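Alpha-galactosidase 1 (PDB 3LRK) hydrolyses terminal, non-reducing alpha-D-galactose residues from alpha-galactosides, including galactose oligosaccharides, galactomannans and galactolipids, as a secreted tetrameric glycosidase of family GH27. Local coordinates at residues Met240-Lys245 with Asn259-Leu264; Ala278-Trp283 with Ser305-Ala310; Val312-Gln317 with Gln426-Gly431. The protein carries 1 engineered substitution. All blocks are in the same frame, centred on the assembly; numbering follows the deposited sequence.

Interaction 1 of 3, residues Met240-Lys245 with Asn259-Leu264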
loop_
_atom_site.group_PDB
_atom_site.type_symbol
_atom_site.label_atom_id
_atom_site.label_comp_id
_atom_site.label_asym_id
_atom_site.label_seq_id
_atom_site.Cartn_x
_atom_site.Cartn_y
_atom_site.Cartn_z
ATOM N N MET A 240 -9.956 4.510 21.454
ATOM C CA MET A 240 -10.446 5.221 20.279
ATOM C C MET A 240 -9.739 4.813 18.993
ATOM O O MET A 240 -10.353 4.811 17.927
ATOM C CB MET A 240 -10.321 6.741 20.466
ATOM C CG MET A 240 -11.317 7.362 21.448
ATOM S SD MET A 240 -13.050 7.001 21.109
ATOM C CE MET A 240 -13.285 7.686 19.462
ATOM N N ASN A 241 -8.446 4.501 19.090
ATOM C CA ASN A 241 -7.682 4.001 17.945
ATOM C C ASN A 241 -8.324 2.723 17.413
ATOM O O ASN A 241 -8.497 2.578 16.205
ATOM C CB ASN A 241 -6.208 3.758 18.327
ATOM C CG ASN A 241 -5.412 3.038 17.227
ATOM O OD1 ASN A 241 -5.527 1.821 17.049
ATOM N ND2 ASN A 241 -4.565 3.788 16.523
ATOM N N ILE A 242 -8.710 1.829 18.331
ATOM C CA ILE A 242 -9.266 0.520 17.980
ATOM C C ILE A 242 -10.712 0.640 17.497
ATOM O O ILE A 242 -11.086 0.014 16.505
ATOM C CB ILE A 242 -9.116 -0.494 19.153
ATOM C CG1 ILE A 242 -7.634 -0.889 19.296
ATOM C CG2 ILE A 242 -9.983 -1.735 18.938
ATOM C CD1 ILE A 242 -7.304 -1.621 20.567
ATOM N N LEU A 243 -11.510 1.466 18.179
ATOM C CA LEU A 243 -12.880 1.729 17.726
ATOM C C LEU A 243 -12.891 2.317 16.309
ATOM O O LEU A 243 -13.706 1.927 15.475
ATOM C CB LEU A 243 -13.614 2.675 18.691
ATOM C CG LEU A 243 -15.075 2.979 18.337
ATOM C CD1 LEU A 243 -15.939 1.723 18.411
ATOM C CD2 LEU A 243 -15.603 4.071 19.260
ATOM N N ASN A 244 -11.999 3.264 16.057
ATOM C CA ASN A 244 -11.873 3.882 14.731
ATOM C C ASN A 244 -11.493 2.888 13.631
ATOM O O ASN A 244 -12.062 2.908 12.536
ATOM C CB ASN A 244 -10.883 5.044 14.779
ATOM C CG ASN A 244 -11.468 6.287 15.454
ATOM O OD1 ASN A 244 -12.657 6.341 15.768
ATOM N ND2 ASN A 244 -10.627 7.281 15.682
ATOM N N LYS A 245 -10.526 2.028 13.926
ATOM C CA LYS A 245 -10.189 0.906 13.045
ATOM C C LYS A 245 -11.390 -0.016 12.762
ATOM O O LYS A 245 -11.572 -0.481 11.628
ATOM C CB LYS A 245 -9.009 0.120 13.621
ATOM C CG LYS A 245 -7.682 0.824 13.410
ATOM C CD LYS A 245 -6.583 0.189 14.230
ATOM C CE LYS A 245 -5.243 0.812 13.897
ATOM N NZ LYS A 245 -4.258 0.433 14.953
ATOM N N ASN A 259 -16.343 -9.173 14.735
ATOM C CA ASN A 259 -15.139 -8.383 14.959
ATOM C C ASN A 259 -14.860 -8.362 16.464
ATOM O O ASN A 259 -15.786 -8.254 17.274
ATOM C CB ASN A 259 -15.326 -6.956 14.448
ATOM C CG ASN A 259 -15.499 -6.887 12.930
ATOM O OD1 ASN A 259 -14.747 -7.500 12.179
ATOM N ND2 ASN A 259 -16.484 -6.119 12.483
ATOM N N ASP A 260 -13.585 -8.469 16.826
ATOM C CA ASP A 260 -13.156 -8.540 18.232
ATOM C C ASP A 260 -12.226 -7.358 18.501
ATOM O O ASP A 260 -11.121 -7.282 17.952
ATOM C CB ASP A 260 -12.464 -9.890 18.463
ATOM C CG ASP A 260 -11.977 -10.106 19.903
ATOM O OD1 ASP A 260 -12.084 -9.208 20.767
ATOM O OD2 ASP A 260 -11.456 -11.207 20.154
ATOM N N LEU A 261 -12.692 -6.424 19.330
ATOM C CA LEU A 261 -11.935 -5.216 19.663
ATOM C C LEU A 261 -11.015 -5.373 20.907
ATOM O O LEU A 261 -10.559 -4.374 21.482
ATOM C CB LEU A 261 -12.875 -4.009 19.833
ATOM C CG LEU A 261 -14.051 -3.616 18.913
ATOM C CD1 LEU A 261 -14.182 -2.074 18.796
ATOM C CD2 LEU A 261 -14.151 -4.316 17.538
ATOM N N ASP A 262 -10.757 -6.628 21.292
ATOM C CA ASP A 262 -9.858 -7.025 22.398
ATOM C C ASP A 262 -10.570 -6.935 23.756
ATOM O O ASP A 262 -11.658 -6.383 23.843
ATOM C CB ASP A 262 -8.529 -6.235 22.380
ATOM C CG ASP A 262 -7.404 -6.945 23.098
ATOM O OD1 ASP A 262 -7.587 -8.082 23.567
ATOM O OD2 ASP A 262 -6.307 -6.359 23.184
ATOM N N ASN A 263 -9.971 -7.512 24.796
ATOM C CA ASN A 263 -10.591 -7.543 26.121
ATOM C C ASN A 263 -10.851 -6.135 26.666
ATOM O O ASN A 263 -10.083 -5.201 26.404
ATOM C CB ASN A 263 -9.726 -8.314 27.112
ATOM C CG ASN A 263 -9.389 -9.726 26.652
ATOM O OD1 ASN A 263 -9.834 -10.203 25.593
ATOM N ND2 ASN A 263 -8.602 -10.406 27.455
ATOM N N LEU A 264 -11.939 -6.003 27.416
ATOM C CA LEU A 264 -12.324 -4.754 28.070
ATOM C C LEU A 264 -11.315 -4.337 29.130
ATOM O O LEU A 264 -10.837 -5.167 29.910
ATOM C CB LEU A 264 -13.723 -4.901 28.702
ATOM C CG LEU A 264 -14.853 -5.065 27.680
ATOM C CD1 LEU A 264 -16.095 -5.774 28.255
ATOM C CD2 LEU A 264 -15.210 -3.709 27.042
#
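The first torsion of Ile242 (chi1 -72°) sets its CG2 methyl anti to the backbone N, and that of Leu261 (chi1 -45°) turns CG beside the backbone N, opposite the carbonyl carbon; together they bring the two side chains alongside each other, running in opposite directions. Ile242 CG2 is the atom that does the touching. It meets Leu261 CB at 3.8 Å and also rests on the carbonyl oxygen, with 3.7 Å between Ile242 CG2 and Leu261 O. The isobutyl end of Leu261 passes on to the next residue of the helix, where its CD1 reaches Leu243 CA at 4.2 Å. Leu243 starts off away from the 259-264 segment, so leucine meets leucine more loosely, with 4.2 Å between their CD1 atoms. No hydrogen bond joins the two segments, and the 150 Å² buried between them is van der Waals packing, mostly aliphatic.

Polar order lies beside this packing. Asp260 OD1 accepts from Asp262 N at 2.9 Å, an Asx turn in which the donor comes from above the carboxylate plane, 42° out of it. Asp262 OD1 in turn takes Asn263 N at 2.7 Å, again met from above its plane, while Asp262 OD2 accepts from Val210 N. The Asx turn spans Leu261; the two Asp262 bonds hold the chain that follows. On the helix, Lys245 NZ reaches back to a lone pair of Asn241 OD1 at 2.8 Å. Leu243 also packs on Trp346 of strand 342-349, beyond the barrel.

The side chain of Ile242 lies about 6 Å from those of Arg205, a substrate-binding residue, and Asp209, the proton donor. Helix 239-246 thus packs on Leu261, the first residue beyond strand 258-260, beside the catalytic site, where a (beta/alpha)8 barrel carries its active-site residues.

Interaction 2 of 3, residues Ala278-Trp283 with Ser305-Ala310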
loop_
_atom_site.group_PDB
_atom_site.type_symbol
_atom_site.label_atom_id
_atom_site.label_comp_id
_atom_site.label_asym_id
_atom_site.label_seq_id
_atom_site.Cartn_x
_atom_site.Cartn_y
_atom_site.Cartn_z
ATOM N N ALA A 278 -17.992 4.766 28.107
ATOM C CA ALA A 278 -17.823 4.929 26.660
ATOM C C ALA A 278 -17.263 3.651 26.037
ATOM O O ALA A 278 -17.781 3.164 25.036
ATOM C CB ALA A 278 -16.907 6.108 26.369
ATOM N N HIS A 279 -16.222 3.109 26.670
ATOM C CA HIS A 279 -15.519 1.909 26.216
ATOM C C HIS A 279 -16.438 0.670 26.227
ATOM O O HIS A 279 -16.560 -0.026 25.212
ATOM C CB HIS A 279 -14.253 1.748 27.076
ATOM C CG HIS A 279 -13.505 0.463 26.884
ATOM N ND1 HIS A 279 -13.290 -0.115 25.650
ATOM C CD2 HIS A 279 -12.857 -0.320 27.784
ATOM C CE1 HIS A 279 -12.583 -1.221 25.803
ATOM N NE2 HIS A 279 -12.300 -1.365 27.088
ATOM N N PHE A 280 -17.113 0.426 27.352
ATOM C CA PHE A 280 -18.032 -0.708 27.474
ATOM C C PHE A 280 -19.220 -0.588 26.510
ATOM O O PHE A 280 -19.573 -1.559 25.836
ATOM C CB PHE A 280 -18.500 -0.868 28.931
ATOM C CG PHE A 280 -19.306 -2.112 29.190
ATOM C CD1 PHE A 280 -18.690 -3.372 29.265
ATOM C CD2 PHE A 280 -20.688 -2.025 29.398
ATOM C CE1 PHE A 280 -19.440 -4.520 29.523
ATOM C CE2 PHE A 280 -21.450 -3.163 29.660
ATOM C CZ PHE A 280 -20.840 -4.416 29.720
ATOM N N SER A 281 -19.803 0.611 26.431
ATOM C CA SER A 281 -20.954 0.879 25.561
ATOM C C SER A 281 -20.620 0.718 24.081
ATOM O O SER A 281 -21.425 0.175 23.321
ATOM C CB SER A 281 -21.509 2.286 25.793
ATOM O OG SER A 281 -21.934 2.461 27.135
ATOM N N MET A 282 -19.444 1.199 23.671
ATOM C CA MET A 282 -19.062 1.110 22.254
ATOM C C MET A 282 -18.705 -0.323 21.817
ATOM O O MET A 282 -19.119 -0.759 20.741
ATOM C CB MET A 282 -17.980 2.135 21.887
ATOM C CG MET A 282 -18.483 3.606 21.879
ATOM S SD MET A 282 -20.055 3.874 21.017
ATOM C CE MET A 282 -19.568 3.345 19.369
ATOM N N TRP A 283 -17.981 -1.054 22.666
ATOM C CA TRP A 283 -17.728 -2.495 22.454
ATOM C C TRP A 283 -19.048 -3.278 22.370
ATOM O O TRP A 283 -19.212 -4.142 21.500
ATOM C CB TRP A 283 -16.831 -3.074 23.561
ATOM C CG TRP A 283 -15.306 -3.066 23.320
ATOM C CD1 TRP A 283 -14.455 -4.131 23.479
ATOM C CD2 TRP A 283 -14.481 -1.959 22.900
ATOM N NE1 TRP A 283 -13.153 -3.757 23.191
ATOM C CE2 TRP A 283 -13.144 -2.431 22.833
ATOM C CE3 TRP A 283 -14.738 -0.614 22.575
ATOM C CZ2 TRP A 283 -12.072 -1.606 22.454
ATOM C CZ3 TRP A 283 -13.666 0.206 22.191
ATOM C CH2 TRP A 283 -12.351 -0.299 22.128
ATOM N N SER A 305 -20.159 -2.154 38.350
ATOM C CA SER A 305 -21.508 -1.802 37.888
ATOM C C SER A 305 -21.557 -1.482 36.386
ATOM O O SER A 305 -22.626 -1.516 35.773
ATOM C CB SER A 305 -22.106 -0.658 38.702
ATOM O OG SER A 305 -21.371 0.523 38.524
ATOM N N ILE A 306 -20.401 -1.165 35.806
ATOM C CA ILE A 306 -20.307 -1.043 34.348
ATOM C C ILE A 306 -20.475 -2.436 33.705
ATOM O O ILE A 306 -21.357 -2.634 32.854
ATOM C CB ILE A 306 -19.016 -0.295 33.912
ATOM C CG1 ILE A 306 -19.172 1.200 34.232
ATOM C CG2 ILE A 306 -18.733 -0.492 32.403
ATOM C CD1 ILE A 306 -17.890 1.976 34.280
ATOM N N TYR A 307 -19.672 -3.405 34.154
ATOM C CA TYR A 307 -19.765 -4.788 33.657
ATOM C C TYR A 307 -21.143 -5.413 33.873
ATOM O O TYR A 307 -21.517 -6.351 33.176
ATOM C CB TYR A 307 -18.746 -5.684 34.354
ATOM C CG TYR A 307 -17.332 -5.581 33.832
ATOM C CD1 TYR A 307 -16.285 -5.243 34.687
ATOM C CD2 TYR A 307 -17.039 -5.845 32.484
ATOM C CE1 TYR A 307 -14.966 -5.159 34.218
ATOM C CE2 TYR A 307 -15.725 -5.760 32.004
ATOM C CZ TYR A 307 -14.702 -5.418 32.873
ATOM O OH TYR A 307 -13.417 -5.334 32.396
ATOM N N SER A 308 -21.879 -4.901 34.858
ATOM C CA SER A 308 -23.155 -5.491 35.242
ATOM C C SER A 308 -24.368 -4.756 34.667
ATOM O O SER A 308 -25.504 -5.082 35.008
ATOM C CB SER A 308 -23.253 -5.594 36.773
ATOM O OG SER A 308 -23.581 -4.336 37.331
ATOM N N GLN A 309 -24.137 -3.788 33.778
ATOM C CA GLN A 309 -25.247 -3.043 33.167
ATOM C C GLN A 309 -26.001 -3.892 32.134
ATOM O O GLN A 309 -25.621 -3.957 30.952
ATOM C CB GLN A 309 -24.778 -1.700 32.583
ATOM C CG GLN A 309 -25.922 -0.749 32.132
ATOM C CD GLN A 309 -26.669 -0.089 33.301
ATOM O OE1 GLN A 309 -26.440 -0.417 34.463
ATOM N NE2 GLN A 309 -27.562 0.842 32.986
ATOM N N ALA A 310 -27.083 -4.518 32.598
ATOM C CA ALA A 310 -27.908 -5.417 31.792
ATOM C C ALA A 310 -28.409 -4.789 30.497
ATOM O O ALA A 310 -28.458 -5.453 29.469
ATOM C CB ALA A 310 -29.079 -5.939 32.617
#
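Ile306 O is approached from two directions: Gln309 N donates to it at 3.1 Å, closing the turn at the end of helix 301-307, and the Phe280 ring lies against it. The oxygen stands over one face of that ring, off toward its rim, with 3.2 Å between Ile306 O and Phe280 CE2. Phe280 has CG anti to its backbone N (chi1 -172°), which sends the ring out of helix 273-285 into the neighbouring helix end. The root of the side chain is packed too, since Phe280 CB meets the CG2 methyl of Ile306 at 3.5 Å.

Across the ring, Phe280 CE1 approaches Tyr307 CD2 at 4.0 Å, but the rings meet at a slant and form no clean stack. Gln309 O comes near the ring plane at the edge, 4.4 Å from Phe280 CE2. Both polar tips find partners beyond the segments: Tyr307 OH bonds to Val266 O, and Gln309 NE2 bonds to Leu396 O and Ala398 O.

With 183 Å² buried and no hydrogen bond across, this is plain helix packing away from the annotated sites. It joins helix 273-285, which precedes the last barrel strand, to helix 301-307, which follows it, in the outer helical layer of a TIM barrel.

Interaction 3 of 3, residues Val312-Gln317 with Gln426-Gly431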
loop_
_atom_site.group_PDB
_atom_site.type_symbol
_atom_site.label_atom_id
_atom_site.label_comp_id
_atom_site.label_asym_id
_atom_site.label_seq_id
_atom_site.Cartn_x
_atom_site.Cartn_y
_atom_site.Cartn_z
ATOM N N VAL A 312 -27.011 -2.503 28.628
ATOM C CA VAL A 312 -25.953 -2.381 27.628
ATOM C C VAL A 312 -25.575 -3.755 27.050
ATOM O O VAL A 312 -25.363 -3.887 25.837
ATOM C CB VAL A 312 -24.740 -1.608 28.199
ATOM C CG1 VAL A 312 -23.560 -1.620 27.232
ATOM C CG2 VAL A 312 -25.136 -0.166 28.530
ATOM N N ILE A 313 -25.508 -4.770 27.910
ATOM C CA ILE A 313 -25.289 -6.162 27.484
ATOM C C ILE A 313 -26.391 -6.650 26.527
ATOM O O ILE A 313 -26.114 -7.369 25.554
ATOM C CB ILE A 313 -25.162 -7.121 28.698
ATOM C CG1 ILE A 313 -23.979 -6.715 29.588
ATOM C CG2 ILE A 313 -25.020 -8.590 28.240
ATOM C CD1 ILE A 313 -23.929 -7.452 30.946
ATOM N N ALA A 314 -27.630 -6.228 26.785
ATOM C CA ALA A 314 -28.753 -6.597 25.932
ATOM C C ALA A 314 -28.577 -6.081 24.488
ATOM O O ALA A 314 -29.008 -6.742 23.546
ATOM C CB ALA A 314 -30.066 -6.101 26.531
ATOM N N ILE A 315 -27.948 -4.915 24.335
ATOM C CA ILE A 315 -27.560 -4.383 23.018
ATOM C C ILE A 315 -26.587 -5.337 22.328
ATOM O O ILE A 315 -26.791 -5.704 21.172
ATOM C CB ILE A 315 -26.913 -2.966 23.109
ATOM C CG1 ILE A 315 -27.896 -1.934 23.693
ATOM C CG2 ILE A 315 -26.370 -2.500 21.731
ATOM C CD1 ILE A 315 -29.236 -1.814 22.935
ATOM N N ASN A 316 -25.538 -5.722 23.058
ATOM C CA ASN A 316 -24.488 -6.602 22.557
ATOM C C ASN A 316 -25.025 -7.976 22.204
ATOM O O ASN A 316 -24.557 -8.613 21.267
ATOM C CB ASN A 316 -23.370 -6.746 23.594
ATOM C CG ASN A 316 -22.204 -7.587 23.085
ATOM O OD1 ASN A 316 -22.060 -8.747 23.458
ATOM N ND2 ASN A 316 -21.386 -7.008 22.209
ATOM N N GLN A 317 -26.036 -8.406 22.952
ATOM C CA GLN A 317 -26.602 -9.739 22.830
ATOM C C GLN A 317 -27.933 -9.728 22.085
ATOM O O GLN A 317 -28.708 -10.680 22.181
ATOM C CB GLN A 317 -26.763 -10.370 24.219
ATOM C CG GLN A 317 -25.434 -10.604 24.955
ATOM C CD GLN A 317 -24.568 -11.661 24.289
ATOM O OE1 GLN A 317 -24.984 -12.811 24.139
ATOM N NE2 GLN A 317 -23.352 -11.279 23.897
ATOM N N GLN A 426 -33.751 -15.965 32.510
ATOM C CA GLN A 426 -34.551 -15.370 31.443
ATOM C C GLN A 426 -33.631 -14.661 30.453
ATOM O O GLN A 426 -33.049 -13.613 30.772
ATOM C CB GLN A 426 -35.553 -14.382 32.035
ATOM C CG GLN A 426 -36.540 -13.789 31.046
ATOM C CD GLN A 426 -37.290 -12.616 31.641
ATOM O OE1 GLN A 426 -36.730 -11.530 31.820
ATOM N NE2 GLN A 426 -38.561 -12.830 31.964
ATOM N N SER A 427 -33.515 -15.237 29.257
ATOM C CA SER A 427 -32.642 -14.716 28.200
ATOM C C SER A 427 -32.905 -13.240 27.895
ATOM O O SER A 427 -33.985 -12.706 28.189
ATOM C CB SER A 427 -32.807 -15.543 26.922
ATOM O OG SER A 427 -34.082 -15.316 26.342
ATOM N N TYR A 428 -31.912 -12.580 27.309
ATOM C CA TYR A 428 -32.070 -11.188 26.905
ATOM C C TYR A 428 -33.239 -11.000 25.936
ATOM O O TYR A 428 -34.012 -10.052 26.079
ATOM C CB TYR A 428 -30.750 -10.620 26.368
ATOM C CG TYR A 428 -29.727 -10.438 27.469
ATOM C CD1 TYR A 428 -28.590 -11.249 27.539
ATOM C CD2 TYR A 428 -29.919 -9.477 28.466
ATOM C CE1 TYR A 428 -27.657 -11.097 28.575
ATOM C CE2 TYR A 428 -29.001 -9.306 29.497
ATOM C CZ TYR A 428 -27.870 -10.117 29.550
ATOM O OH TYR A 428 -26.966 -9.938 30.577
ATOM N N LYS A 429 -33.385 -11.923 24.984
ATOM C CA LYS A 429 -34.493 -11.896 24.017
ATOM C C LYS A 429 -35.845 -11.866 24.727
ATOM O O LYS A 429 -36.662 -10.963 24.498
ATOM C CB LYS A 429 -34.429 -13.106 23.075
ATOM C CG LYS A 429 -35.141 -12.895 21.734
ATOM C CD LYS A 429 -35.564 -14.220 21.081
ATOM C CE LYS A 429 -37.096 -14.365 21.064
ATOM N NZ LYS A 429 -37.585 -15.765 20.833
ATOM N N ASP A 430 -36.060 -12.849 25.600
ATOM C CA ASP A 430 -37.313 -12.974 26.345
ATOM C C ASP A 430 -37.590 -11.757 27.228
ATOM O O ASP A 430 -38.712 -11.245 27.237
ATOM C CB ASP A 430 -37.316 -14.268 27.166
ATOM C CG ASP A 430 -37.422 -15.517 26.295
ATOM O OD1 ASP A 430 -37.509 -15.395 25.049
ATOM O OD2 ASP A 430 -37.421 -16.630 26.859
ATOM N N GLY A 431 -36.564 -11.292 27.946
ATOM C CA GLY A 431 -36.662 -10.091 28.774
ATOM C C GLY A 431 -37.149 -8.863 28.017
ATOM O O GLY A 431 -38.028 -8.140 28.498
#
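Tyr428 enters from CB with its CG anti to the carbonyl carbon (chi1 -70°), and the ring then slots against helix 310-316. On one ortho position CD1 meets Gln317 CB at 3.9 Å; on the other, CD2 meets Ala314 CB, also at 3.9 Å. Further out, Tyr428 CE1 comes within 3.7 Å of Ile313 CG2. On the other side, Tyr428 CE2 lies 3.9 Å from Ala310 O. At the tip, the same Ile313 CG2 presses on Tyr428 CZ at 3.5 Å and on Tyr428 OH at 3.3 Å. That hydroxyl is hydrogen-bonded to Met64 O, which fixes the ring's far end. A serine here would lack the phenol ring and its hydroxyl, and would probably leave Met64 O without this partner and a gap beside Ile313 and Ala314.

The start of the tyrosine's own helix is held by Ser427 as N-cap, its OG accepting from Asp430 N at 3.2 Å in a nearly straight bond (167°). Gln317 is steadied by Thr29 and Pro30, which bond its amide. Helix 428-433 falls in sequence between two strands of the antiparallel sheet, so this 192 Å² contact is a seam between the TIM barrel and the C-terminal beta-sandwich region.

Following the chain from the N terminus, interaction 1 closes first, bridging the 13 residues that separate 240-245 from 259-264. Interaction 2 then spans the 21 residues containing strand 290-292. Interaction 3 opens after it and reaches across 108 residues to helix 428-433. All three lie in series, so none nests in or crosses another. Neighbours nevertheless touch: Trp283 NE1 probably bonds to Asp262 O at 3.1 Å, and Phe280 CE2 packs on Val312 CG1 at 3.6 Å. Interactions 1 and 3 stay apart, their centres about 22 Å from each other. The first two are internal to the barrel; the third ties it to the C-terminal region.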